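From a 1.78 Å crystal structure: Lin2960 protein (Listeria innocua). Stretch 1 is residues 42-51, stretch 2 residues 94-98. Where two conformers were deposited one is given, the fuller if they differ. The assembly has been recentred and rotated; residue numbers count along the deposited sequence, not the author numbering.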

# COMPACT_ATOMS: atom_id res chain seq x y z
N VAL A 42 -20.54 7.22 8.62
CA VAL A 42 -21.91 7.02 8.16
C VAL A 42 -22.61 8.36 7.91
O VAL A 42 -23.22 8.55 6.86
CB VAL A 42 -22.71 6.08 9.09
CG1 VAL A 42 -24.16 6.03 8.68
CG2 VAL A 42 -22.11 4.67 9.05
N LEU A 43 -22.50 9.29 8.86
CA LEU A 43 -23.09 10.63 8.72
C LEU A 43 -22.63 11.35 7.47
O LEU A 43 -23.46 11.90 6.73
CB LEU A 43 -22.75 11.50 9.93
CG LEU A 43 -23.72 11.72 11.07
CD1 LEU A 43 -23.10 12.75 12.02
CD2 LEU A 43 -25.11 12.20 10.59
N GLU A 44 -21.31 11.38 7.26
CA GLU A 44 -20.68 11.98 6.08
C GLU A 44 -21.24 11.37 4.79
O GLU A 44 -21.53 12.08 3.82
CB GLU A 44 -19.15 11.80 6.16
CG GLU A 44 -18.40 11.87 4.83
CD GLU A 44 -17.09 11.10 4.86
OE1 GLU A 44 -16.90 10.20 4.01
OE2 GLU A 44 -16.25 11.38 5.73
N GLY A 45 -21.37 10.04 4.78
CA GLY A 45 -21.91 9.33 3.62
C GLY A 45 -23.35 9.70 3.37
O GLY A 45 -23.76 9.88 2.23
N ILE A 46 -24.14 9.80 4.43
CA ILE A 46 -25.53 10.25 4.31
C ILE A 46 -25.60 11.68 3.77
O ILE A 46 -26.33 11.94 2.81
CB ILE A 46 -26.32 10.07 5.63
CG1 ILE A 46 -26.39 8.58 6.01
CG2 ILE A 46 -27.74 10.62 5.48
CD1 ILE A 46 -26.98 8.29 7.41
N GLU A 47 -24.83 12.59 4.35
CA GLU A 47 -24.81 13.98 3.87
C GLU A 47 -24.46 14.03 2.39
O GLU A 47 -25.09 14.76 1.65
CB GLU A 47 -23.82 14.85 4.68
CG GLU A 47 -23.94 16.38 4.41
CD GLU A 47 -23.35 16.83 3.07
OE1 GLU A 47 -22.36 16.22 2.60
OE2 GLU A 47 -23.89 17.81 2.49
N ALA A 48 -23.49 13.23 1.96
CA ALA A 48 -23.01 13.29 0.57
C ALA A 48 -24.00 12.72 -0.44
O ALA A 48 -23.91 13.02 -1.64
CB ALA A 48 -21.65 12.60 0.45
N ASN A 49 -24.94 11.91 0.04
CA ASN A 49 -25.84 11.13 -0.82
C ASN A 49 -27.35 11.21 -0.55
O ASN A 49 -28.13 10.58 -1.27
CB ASN A 49 -25.46 9.65 -0.74
CG ASN A 49 -24.11 9.36 -1.33
OD1 ASN A 49 -23.98 9.17 -2.54
ND2 ASN A 49 -23.10 9.29 -0.47
N GLU A 50 -27.76 11.97 0.47
CA GLU A 50 -29.16 11.93 0.93
C GLU A 50 -30.20 12.35 -0.13
O GLU A 50 -29.93 13.25 -0.93
CB GLU A 50 -29.34 12.80 2.19
CG GLU A 50 -28.85 14.24 2.03
CD GLU A 50 -29.35 15.19 3.12
OE1 GLU A 50 -28.94 16.37 3.12
OE2 GLU A 50 -30.16 14.77 3.98
N PRO A 51 -31.37 11.68 -0.14
CA PRO A 51 -31.70 10.49 0.65
C PRO A 51 -31.01 9.26 0.08
O PRO A 51 -30.91 9.13 -1.14
CB PRO A 51 -33.23 10.35 0.48
CG PRO A 51 -33.70 11.67 -0.04
CD PRO A 51 -32.56 12.20 -0.85
N LEU A 94 -35.08 4.98 3.19
CA LEU A 94 -34.07 5.97 2.84
C LEU A 94 -33.69 6.84 4.04
O LEU A 94 -34.55 7.23 4.84
CB LEU A 94 -34.55 6.84 1.67
CG LEU A 94 -34.95 6.10 0.39
CD1 LEU A 94 -35.56 7.06 -0.61
CD2 LEU A 94 -33.76 5.37 -0.24
N LEU A 95 -32.40 7.15 4.15
CA LEU A 95 -31.89 7.95 5.25
C LEU A 95 -31.52 9.34 4.75
O LEU A 95 -30.96 9.49 3.66
CB LEU A 95 -30.63 7.31 5.84
CG LEU A 95 -30.70 5.81 6.14
CD1 LEU A 95 -29.29 5.26 6.32
CD2 LEU A 95 -31.56 5.59 7.35
N SER A 96 -31.84 10.35 5.57
CA SER A 96 -31.50 11.74 5.27
C SER A 96 -31.19 12.45 6.58
O SER A 96 -31.51 11.93 7.64
CB SER A 96 -32.66 12.44 4.58
OG SER A 96 -33.12 11.71 3.45
N LEU A 97 -30.60 13.63 6.51
CA LEU A 97 -30.26 14.38 7.71
C LEU A 97 -31.44 15.15 8.28
O LEU A 97 -32.29 15.64 7.53
CB LEU A 97 -29.12 15.36 7.41
CG LEU A 97 -27.80 14.80 6.86
CD1 LEU A 97 -26.87 15.95 6.50
CD2 LEU A 97 -27.14 13.86 7.84
N THR A 98 -31.47 15.28 9.61
CA THR A 98 -32.33 16.26 10.27
C THR A 98 -31.62 17.61 10.25
O THR A 98 -30.43 17.70 9.91
CB THR A 98 -32.58 15.88 11.74
OG1 THR A 98 -31.32 15.83 12.43
CG2 THR A 98 -33.27 14.51 11.85
O HOH W 1 -32.27 16.13 4.87

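The helix of stretch 1 crosses the strand of stretch 2 almost at a right angle, 94° between their directions, with the axes 7.6 Å apart at closest approach. The helix contributes L43, I46 and E47, and E50 and P51 beyond it complete the contact. V42 opens the stretch without reaching the strand, but its carbonyl accepts the amide of I46 and so helps hold the helical frame.

L43 is the first to touch. Its CA-to-CB bond points sideways, yet the side chain ends nearer the strand, where CD2 lies 3.8 Å from CD2 of L97. A long apolar side chain can thus join a contact that its backbone position does not face. One residue on, E44 points away, and G45 is out of reach.

I46 aims directly at the strand and meets three residues in a row. Its CD1 packs 4.0 Å from CD1 of L95, while its CG2 lies 4.1 Å from CD2 of L97 and 3.9 Å from CA of S96. The two branches therefore do different work: the longer reaches the leucine side chain at L95, and the shorter fills space over the strand backbone and against L97. E47 shows how a charged residue can serve a hydrophobic neighbour. Its CG sits 3.6 Å from CD1 of L97, whereas its end leads away and the carboxylate finds a partner elsewhere in the structure. With L43, I46 and E47 all against it, L97 has more area covered than any other residue of the contact.

A48 takes no part. N49 turns its side chain back to its own helix, ND2 donating to O of G45 at 2.8 Å, so this amide is spent within its own stretch rather than on the strand.

E50 supplies the polar centre. Its CB points toward the strand, and with chi1 in p and the rest of the chain extended, OE2 accepts a hydrogen bond from N of L97 at 2.8 Å, nearly straight at 174°. The same OE2 also accepts from a water at 2.7 Å, and that water donates to O of L97, again at 2.7 Å. One carboxylate oxygen thus serves both the amide and, through water, the carbonyl of a single strand residue. Its other oxygen, OE1, is satisfied elsewhere in the structure.

P51 follows a cis peptide bond and brings the chain close to the strand, its CA 4.8 Å from CA of S96. It has no amide hydrogen to give, but its CA approaches O of L95 to 3.3 Å in a CA-H...O contact. The ring's CB lies 3.9 Å from CB of L94 and 3.3 Å from OG of S96. The rule to draw is a graded one: apolar packing from the helix, one well-aimed carboxylate just beyond it, and a proline laid against the strand; T98 stays outside the contact.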